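Local coordinates for protein acyl-coenzyme A oxidase 3 (Yarrowia lipolytica, PDB 5YS9) that oxidises acyl-CoA substrates of different chain lengths to trans-2-enoyl-CoA with FAD and molecular oxygen, giving hydrogen peroxide in peroxisomal fatty acid beta-oxidation, at residues 179-184 / 268-273; 189-192 / 196-199; 222-227 / 289-294. All coordinates share one frame; numbering follows the deposited sequence.

Contact 1. Residues 179-184 / 268-273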
loop_
_atom_site.group_PDB
_atom_site.type_symbol
_atom_site.label_atom_id
_atom_site.label_comp_id
_atom_site.label_asym_id
_atom_site.label_seq_id
_atom_site.Cartn_x
_atom_site.Cartn_y
_atom_site.Cartn_z
ATOM N N THR A 179 26.822 2.684 33.176
ATOM C CA THR A 179 27.076 3.143 34.529
ATOM C C THR A 179 28.570 3.308 34.740
ATOM O O THR A 179 29.307 2.355 34.519
ATOM C CB THR A 179 26.475 2.164 35.540
ATOM O OG1 THR A 179 25.063 2.100 35.327
ATOM C CG2 THR A 179 26.683 2.672 36.921
ATOM N N TYR A 180 29.030 4.503 35.131
ATOM C CA TYR A 180 30.469 4.733 35.283
ATOM C C TYR A 180 30.931 4.065 36.580
ATOM O O TYR A 180 30.277 4.209 37.603
ATOM C CB TYR A 180 30.834 6.243 35.260
ATOM C CG TYR A 180 32.345 6.508 35.386
ATOM C CD1 TYR A 180 33.234 6.050 34.423
ATOM C CD2 TYR A 180 32.876 7.183 36.485
ATOM C CE1 TYR A 180 34.595 6.251 34.543
ATOM C CE2 TYR A 180 34.244 7.409 36.608
ATOM C CZ TYR A 180 35.100 6.938 35.641
ATOM O OH TYR A 180 36.455 7.130 35.741
ATOM N N ILE A 181 32.022 3.318 36.489
ATOM C CA ILE A 181 32.718 2.803 37.643
ATOM C C ILE A 181 34.099 3.434 37.687
ATOM O O ILE A 181 34.923 3.188 36.831
ATOM C CB ILE A 181 32.878 1.287 37.533
ATOM C CG1 ILE A 181 31.530 0.642 37.277
ATOM C CG2 ILE A 181 33.492 0.722 38.791
ATOM C CD1 ILE A 181 30.447 1.160 38.185
ATOM N N GLN A 182 34.352 4.232 38.710
ATOM C CA GLN A 182 35.619 4.933 38.840
ATOM C C GLN A 182 36.801 4.019 39.034
ATOM O O GLN A 182 37.875 4.266 38.525
ATOM C CB GLN A 182 35.573 5.942 39.965
ATOM C CG GLN A 182 36.569 7.056 39.786
ATOM C CD GLN A 182 36.205 8.263 40.594
ATOM O OE1 GLN A 182 35.042 8.471 40.918
ATOM N NE2 GLN A 182 37.196 9.066 40.933
ATOM N N ASP A 183 36.584 2.957 39.784
ATOM C CA ASP A 183 37.646 2.092 40.220
ATOM C C ASP A 183 38.360 1.509 39.036
ATOM O O ASP A 183 39.573 1.420 39.026
ATOM C CB ASP A 183 37.038 0.939 41.005
ATOM C CG ASP A 183 37.490 0.907 42.439
ATOM O OD1 ASP A 183 38.573 0.344 42.701
ATOM O OD2 ASP A 183 36.763 1.430 43.304
ATOM N N THR A 184 37.605 1.089 38.039
ATOM C CA THR A 184 38.198 0.516 36.854
ATOM C C THR A 184 38.210 1.450 35.667
ATOM O O THR A 184 38.718 1.104 34.624
ATOM C CB THR A 184 37.483 -0.772 36.480
ATOM O OG1 THR A 184 36.079 -0.554 36.561
ATOM C CG2 THR A 184 37.849 -1.850 37.450
ATOM N N ASN A 268 25.772 -6.496 31.928
ATOM C CA ASN A 268 26.968 -6.140 32.672
ATOM C C ASN A 268 28.234 -6.134 31.848
ATOM O O ASN A 268 29.284 -6.570 32.289
ATOM C CB ASN A 268 27.067 -7.019 33.915
ATOM C CG ASN A 268 25.814 -6.880 34.778
ATOM O OD1 ASN A 268 25.401 -5.753 35.116
ATOM N ND2 ASN A 268 25.158 -8.008 35.074
ATOM N N VAL A 269 28.117 -5.584 30.651
ATOM C CA VAL A 269 29.226 -5.546 29.714
ATOM C C VAL A 269 30.143 -4.376 30.098
ATOM O O VAL A 269 29.707 -3.229 30.232
ATOM C CB VAL A 269 28.698 -5.395 28.285
ATOM C CG1 VAL A 269 29.803 -5.144 27.291
ATOM C CG2 VAL A 269 27.920 -6.638 27.923
ATOM N N ARG A 270 31.406 -4.694 30.282
ATOM C CA ARG A 270 32.370 -3.766 30.793
ATOM C C ARG A 270 33.068 -3.146 29.596
ATOM O O ARG A 270 33.574 -3.864 28.754
ATOM C CB ARG A 270 33.339 -4.522 31.717
ATOM C CG ARG A 270 32.721 -5.027 33.039
ATOM C CD ARG A 270 33.617 -4.639 34.231
ATOM N NE ARG A 270 33.164 -5.030 35.586
ATOM C CZ ARG A 270 33.420 -4.357 36.724
ATOM N NH1 ARG A 270 34.121 -3.214 36.739
ATOM N NH2 ARG A 270 32.953 -4.825 37.880
ATOM N N ILE A 271 33.039 -1.821 29.472
ATOM C CA ILE A 271 33.820 -1.140 28.428
ATOM C C ILE A 271 34.689 -0.026 29.037
ATOM O O ILE A 271 34.299 0.554 30.043
ATOM C CB ILE A 271 32.954 -0.531 27.288
ATOM C CG1 ILE A 271 32.012 0.529 27.799
ATOM C CG2 ILE A 271 32.179 -1.607 26.535
ATOM C CD1 ILE A 271 31.372 1.304 26.682
ATOM N N PRO A 272 35.838 0.303 28.412
ATOM C CA PRO A 272 36.576 1.456 28.966
ATOM C C PRO A 272 35.764 2.759 28.829
ATOM O O PRO A 272 34.952 2.867 27.910
ATOM C CB PRO A 272 37.869 1.488 28.128
ATOM C CG PRO A 272 37.956 0.155 27.439
ATOM C CD PRO A 272 36.511 -0.249 27.219
ATOM N N ARG A 273 35.948 3.705 29.750
ATOM C CA ARG A 273 35.426 5.091 29.609
ATOM C C ARG A 273 35.658 5.725 28.211
ATOM O O ARG A 273 34.795 6.442 27.649
ATOM C CB ARG A 273 36.084 6.006 30.651
ATOM C CG ARG A 273 35.462 7.391 30.819
ATOM C CD ARG A 273 36.215 8.236 31.871
ATOM N NE ARG A 273 37.234 9.045 31.186
ATOM C CZ ARG A 273 38.538 8.804 31.146
ATOM N NH1 ARG A 273 39.314 9.595 30.425
ATOM N NH2 ARG A 273 39.076 7.803 31.817
#
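NH1 of R270 has OG1 of T184 as a neighbour, 3.3 Å away at the edge of the guanidinium and in its plane, and makes a salt bridge with E186. OG1 of T184 is hydrogen-bonded to the same carboxylate oxygen, OE1, so hydroxyl and guanidinium share one acceptor. R270 gets there by a bend about CB-CG (chi2 -131°), and the two side chains cross at about a right angle; the methyl CG2 of T184 comes to 4.0 Å from NH1 of R270. CG2 of I181 lies farther out, oblique to that guanidinium.

The second half of the contact is aliphatic against aromatic. CE1 of Y180 meets CD of R273 at 3.7 Å, while OH of Y180 stands 4.0 Å from the same CD of R273. The aliphatic CG and CD of R273 do the touching; its guanidinium plane stands 84° from the ring. D185 takes both polar ends: OH of Y180 hydrogen-bonds OD1 and NH2 of R273 forms a salt bridge with OD2, while NE goes to O of V283. With a phenylalanine at Y180, OD1 of D185 would probably lose this hydroxyl mate and the carboxylate be held less firmly against R273. The contact reaches across strand 186-190, which pairs antiparallel with both 177-181 and 262-272, at the hairpin end of the beta domain that forms the middle of the acyl-CoA dehydrogenase/oxidase fold.

Contact 2. Residues 189-192 / 196-199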
loop_
_atom_site.group_PDB
_atom_site.type_symbol
_atom_site.label_atom_id
_atom_site.label_comp_id
_atom_site.label_asym_id
_atom_site.label_seq_id
_atom_site.Cartn_x
_atom_site.Cartn_y
_atom_site.Cartn_z
ATOM N N ILE A 189 27.536 -1.391 30.523
ATOM C CA ILE A 189 26.373 -1.339 29.646
ATOM C C ILE A 189 25.382 -2.455 30.001
ATOM O O ILE A 189 25.752 -3.644 29.991
ATOM C CB ILE A 189 26.741 -1.483 28.170
ATOM C CG1 ILE A 189 27.916 -0.532 27.778
ATOM C CG2 ILE A 189 25.498 -1.240 27.318
ATOM C CD1 ILE A 189 27.749 0.918 28.217
ATOM N N ASN A 190 24.141 -2.070 30.335
ATOM C CA ASN A 190 23.160 -3.020 30.815
ATOM C C ASN A 190 21.771 -2.781 30.238
ATOM O O ASN A 190 21.267 -1.648 30.194
ATOM C CB ASN A 190 23.101 -3.086 32.357
ATOM C CG ASN A 190 22.381 -4.331 32.863
ATOM O OD1 ASN A 190 22.866 -5.484 32.702
ATOM N ND2 ASN A 190 21.189 -4.124 33.425
ATOM N N THR A 191 21.162 -3.892 29.832
ATOM C CA THR A 191 19.780 -3.939 29.399
ATOM C C THR A 191 18.949 -4.401 30.641
ATOM O O THR A 191 18.949 -5.565 30.975
ATOM C CB THR A 191 19.632 -4.981 28.234
ATOM O OG1 THR A 191 20.554 -4.709 27.156
ATOM C CG2 THR A 191 18.194 -5.011 27.720
ATOM N N PRO A 192 18.200 -3.509 31.309
ATOM C CA PRO A 192 17.546 -3.918 32.598
ATOM C C PRO A 192 16.358 -4.935 32.537
ATOM O O PRO A 192 16.178 -5.725 33.446
ATOM C CB PRO A 192 17.092 -2.588 33.189
ATOM C CG PRO A 192 16.882 -1.697 31.973
ATOM C CD PRO A 192 17.944 -2.095 30.972
ATOM N N ALA A 196 13.866 -3.480 26.972
ATOM C CA ALA A 196 14.892 -2.551 26.552
ATOM C C ALA A 196 15.885 -3.222 25.625
ATOM O O ALA A 196 16.947 -2.701 25.366
ATOM C CB ALA A 196 15.592 -1.938 27.747
ATOM N N THR A 197 15.545 -4.409 25.156
ATOM C CA THR A 197 16.383 -5.091 24.198
ATOM C C THR A 197 16.482 -4.231 22.955
ATOM O O THR A 197 15.480 -3.789 22.425
ATOM C CB THR A 197 15.756 -6.443 23.799
ATOM O OG1 THR A 197 15.712 -7.309 24.928
ATOM C CG2 THR A 197 16.538 -7.117 22.722
ATOM N N LYS A 198 17.695 -4.022 22.473
ATOM C CA LYS A 198 17.901 -3.360 21.212
ATOM C C LYS A 198 17.178 -4.174 20.112
ATOM O O LYS A 198 17.055 -5.442 20.221
ATOM C CB LYS A 198 19.372 -3.171 20.875
ATOM C CG LYS A 198 20.168 -2.323 21.836
ATOM C CD LYS A 198 19.583 -0.920 21.989
ATOM C CE LYS A 198 20.504 0.042 22.737
ATOM N NZ LYS A 198 19.874 1.377 22.979
ATOM N N TRP A 199 16.641 -3.429 19.135
ATOM C CA TRP A 199 15.720 -3.982 18.172
ATOM C C TRP A 199 15.850 -3.283 16.860
ATOM O O TRP A 199 16.113 -2.098 16.823
ATOM C CB TRP A 199 14.262 -3.874 18.669
ATOM C CG TRP A 199 13.404 -5.022 18.124
ATOM C CD1 TRP A 199 12.625 -5.005 17.000
ATOM C CD2 TRP A 199 13.318 -6.353 18.632
ATOM N NE1 TRP A 199 12.054 -6.244 16.783
ATOM C CE2 TRP A 199 12.446 -7.081 17.791
ATOM C CE3 TRP A 199 13.872 -7.002 19.730
ATOM C CZ2 TRP A 199 12.106 -8.420 18.035
ATOM C CZ3 TRP A 199 13.535 -8.361 19.959
ATOM C CH2 TRP A 199 12.670 -9.035 19.120
#
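The methyl of T191 lies over one face of the peptide that joins A196 to T197: CG2 of T191 is 3.5 Å from O of A196 and 3.7 Å from N of T197. Its torsion sets this up. With OG1 beside the backbone N (chi1 -54°), CG2 falls anti to that N and reaches across to the second segment, while OG1 hydrogen-bonds the amide N of F266. One branch thus packs and the other binds the sheet.

CB of A196 fills the corner beside that methyl. It lies 4.0 Å from CG2 of T191 and touches the proline ring at the atom next to its nitrogen, CD of P192 to CB of A196 also being 4.0 Å. The CB of T197 points away from 189-192, and its OG1 is hydrogen-bonded to T194 O and Q265 NE2; this side chain is about 12 Å from a bound FAD. Farther along the segment, W199 packs against H433 of the second subunit, edge-to-face. The contact closes a short connection between strands 186-190 and 198-201, two successive strands that both pair antiparallel with the long strand 262-272 in the beta domain of the acyl-CoA oxidase fold.

Contact 3. Residues 222-227 / 289-294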
loop_
_atom_site.group_PDB
_atom_site.type_symbol
_atom_site.label_atom_id
_atom_site.label_comp_id
_atom_site.label_asym_id
_atom_site.label_seq_id
_atom_site.Cartn_x
_atom_site.Cartn_y
_atom_site.Cartn_z
ATOM N N LYS A 222 23.390 9.967 39.113
ATOM C CA LYS A 222 22.812 11.033 38.331
ATOM C C LYS A 222 22.618 10.542 36.921
ATOM O O LYS A 222 23.497 9.927 36.354
ATOM C CB LYS A 222 23.727 12.249 38.332
ATOM C CG LYS A 222 23.169 13.468 37.620
ATOM C CD LYS A 222 23.379 14.716 38.456
ATOM C CE LYS A 222 23.391 15.994 37.631
ATOM N NZ LYS A 222 24.220 17.062 38.257
ATOM N N ASP A 223 21.445 10.802 36.369
ATOM C CA ASP A 223 21.149 10.429 35.007
ATOM C C ASP A 223 21.410 11.632 34.132
ATOM O O ASP A 223 20.756 12.648 34.252
ATOM C CB ASP A 223 19.688 10.025 34.913
ATOM C CG ASP A 223 19.343 9.332 33.621
ATOM O OD1 ASP A 223 19.857 9.705 32.561
ATOM O OD2 ASP A 223 18.523 8.411 33.669
ATOM N N TYR A 224 22.370 11.500 33.237
ATOM C CA TYR A 224 22.693 12.568 32.262
ATOM C C TYR A 224 22.076 12.400 30.863
ATOM O O TYR A 224 22.547 13.021 29.925
ATOM C CB TYR A 224 24.219 12.686 32.103
ATOM C CG TYR A 224 24.851 13.232 33.320
ATOM C CD1 TYR A 224 25.266 12.386 34.344
ATOM C CD2 TYR A 224 25.017 14.606 33.488
ATOM C CE1 TYR A 224 25.850 12.882 35.491
ATOM C CE2 TYR A 224 25.601 15.105 34.628
ATOM C CZ TYR A 224 26.003 14.233 35.620
ATOM O OH TYR A 224 26.566 14.700 36.750
ATOM N N GLY A 225 21.048 11.572 30.697
ATOM C CA GLY A 225 20.447 11.362 29.374
ATOM C C GLY A 225 21.259 10.428 28.479
ATOM O O GLY A 225 22.337 9.920 28.861
ATOM N N VAL A 226 20.740 10.230 27.269
ATOM C CA VAL A 226 21.206 9.224 26.347
ATOM C C VAL A 226 22.451 9.700 25.596
ATOM O O VAL A 226 22.438 10.779 25.030
ATOM C CB VAL A 226 20.068 8.864 25.355
ATOM C CG1 VAL A 226 20.557 7.948 24.231
ATOM C CG2 VAL A 226 18.881 8.249 26.103
ATOM N N LYS A 227 23.525 8.908 25.616
ATOM C CA LYS A 227 24.739 9.204 24.843
ATOM C C LYS A 227 25.113 7.956 24.109
ATOM O O LYS A 227 24.421 6.955 24.196
ATOM C CB LYS A 227 25.917 9.599 25.763
ATOM C CG LYS A 227 25.610 10.601 26.869
ATOM C CD LYS A 227 25.162 11.943 26.322
ATOM C CE LYS A 227 24.489 12.730 27.431
ATOM N NZ LYS A 227 23.954 14.025 26.950
ATOM N N VAL A 289 31.322 15.302 34.673
ATOM C CA VAL A 289 30.610 15.371 33.402
ATOM C C VAL A 289 30.489 16.835 32.975
ATOM O O VAL A 289 30.083 17.664 33.793
ATOM C CB VAL A 289 29.186 14.779 33.550
ATOM C CG1 VAL A 289 28.392 14.850 32.248
ATOM C CG2 VAL A 289 29.241 13.353 34.094
ATOM N N SER A 290 30.834 17.116 31.706
ATOM C CA SER A 290 30.752 18.429 31.065
ATOM C C SER A 290 30.079 18.300 29.699
ATOM O O SER A 290 30.231 17.294 29.030
ATOM C CB SER A 290 32.150 19.020 30.872
ATOM O OG SER A 290 33.142 18.002 30.881
ATOM N N GLN A 291 29.341 19.328 29.301
ATOM C CA GLN A 291 28.634 19.400 28.015
ATOM C C GLN A 291 28.789 20.825 27.438
ATOM O O GLN A 291 27.854 21.614 27.552
ATOM C CB GLN A 291 27.149 18.997 28.183
ATOM C CG GLN A 291 27.027 17.528 28.647
ATOM C CD GLN A 291 25.616 16.915 28.708
ATOM O OE1 GLN A 291 25.229 16.326 29.744
ATOM N NE2 GLN A 291 24.879 16.987 27.592
ATOM N N PRO A 292 29.976 21.153 26.827
ATOM C CA PRO A 292 30.295 22.541 26.375
ATOM C C PRO A 292 29.265 23.143 25.405
ATOM O O PRO A 292 28.444 22.412 24.865
ATOM C CB PRO A 292 31.684 22.406 25.690
ATOM C CG PRO A 292 32.274 21.121 26.182
ATOM C CD PRO A 292 31.118 20.231 26.600
ATOM N N PRO A 293 29.329 24.448 25.192
ATOM C CA PRO A 293 28.428 25.119 24.253
ATOM C C PRO A 293 28.607 24.654 22.806
ATOM O O PRO A 293 27.607 24.415 22.138
ATOM C CB PRO A 293 28.811 26.593 24.397
ATOM C CG PRO A 293 30.169 26.579 24.982
ATOM C CD PRO A 293 30.199 25.398 25.888
ATOM N N LEU A 294 29.844 24.504 22.339
ATOM C CA LEU A 294 30.089 23.859 21.049
ATOM C C LEU A 294 29.255 24.377 19.872
ATOM O O LEU A 294 28.421 23.664 19.334
ATOM C CB LEU A 294 30.005 22.340 21.167
ATOM C CG LEU A 294 31.332 21.708 21.581
ATOM C CD1 LEU A 294 31.091 20.467 22.419
ATOM C CD2 LEU A 294 32.170 21.383 20.358
#
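Y224 lays one face of its ring against V289. Its CB points toward the other segment, and with CG anti to the carbonyl carbon (chi1 -69°) the ring is carried across in front of the valine. CG is the first atom in touch, 4.0 Å from CG1 of V289. Along one edge of the ring, CD2 of Y224 comes closest, 3.6 Å from CG1 of V289, and CE2 follows against the same methyl. Along the other edge, CE1 of Y224 is 3.7 Å from CG2 of V289; CZ meets this second methyl as well, and CB of V289 stands near both CE2 and CZ. At the tip, OH of Y224 is 4.0 Å from CG2 of V289. Both methyls therefore sit over the same face, one toward CD2 and the other toward CE1 and CZ, and CG2 of V289 makes a CH-pi contact, 3.9 Å from the centroid of the Y224 ring and 20° off its normal.

Beside this pair, K227 and Q291 approach from opposite directions, NZ of K227 lying 3.8 Å from CD of Q291. Behind Y224 the backbone is shaped by an Asx turn: N of G225 donates to OD1 of D223 at 2.9 Å, and the positive phi of G225 suits a glycine. OD2 of D223 makes a salt bridge with R216.

The side chain of V289 also packs on V219, and that of Y224 on L217, both from strand 210-219, the antiparallel neighbour of strand 222-232. Strand 289-290 pairs instead with 282-283, with 289-291 running 68° from the direction of 224-227, and the chain after this contact leads on to helix 300-330.

Overall arrangement
From the N terminus, the chain first lays down 179-184, the opening end of contact 1. Contact 2 then opens and closes at once, a short loop of three residues between 192 and 196, nested inside the larger loop of contact 1. Contact 3 opens at 222-227, before contact 1 closes at 268-273, and closes only at 289-294; these two therefore cross, whereas contacts 2 and 3 stand in series. Contacts 1 and 2 touch directly where V269 and I189 pair, their centres about 16 Å apart. All three reach the same mixed sheet, and contact 3 ties it to the small sheet of strands 282-283 and 289-290.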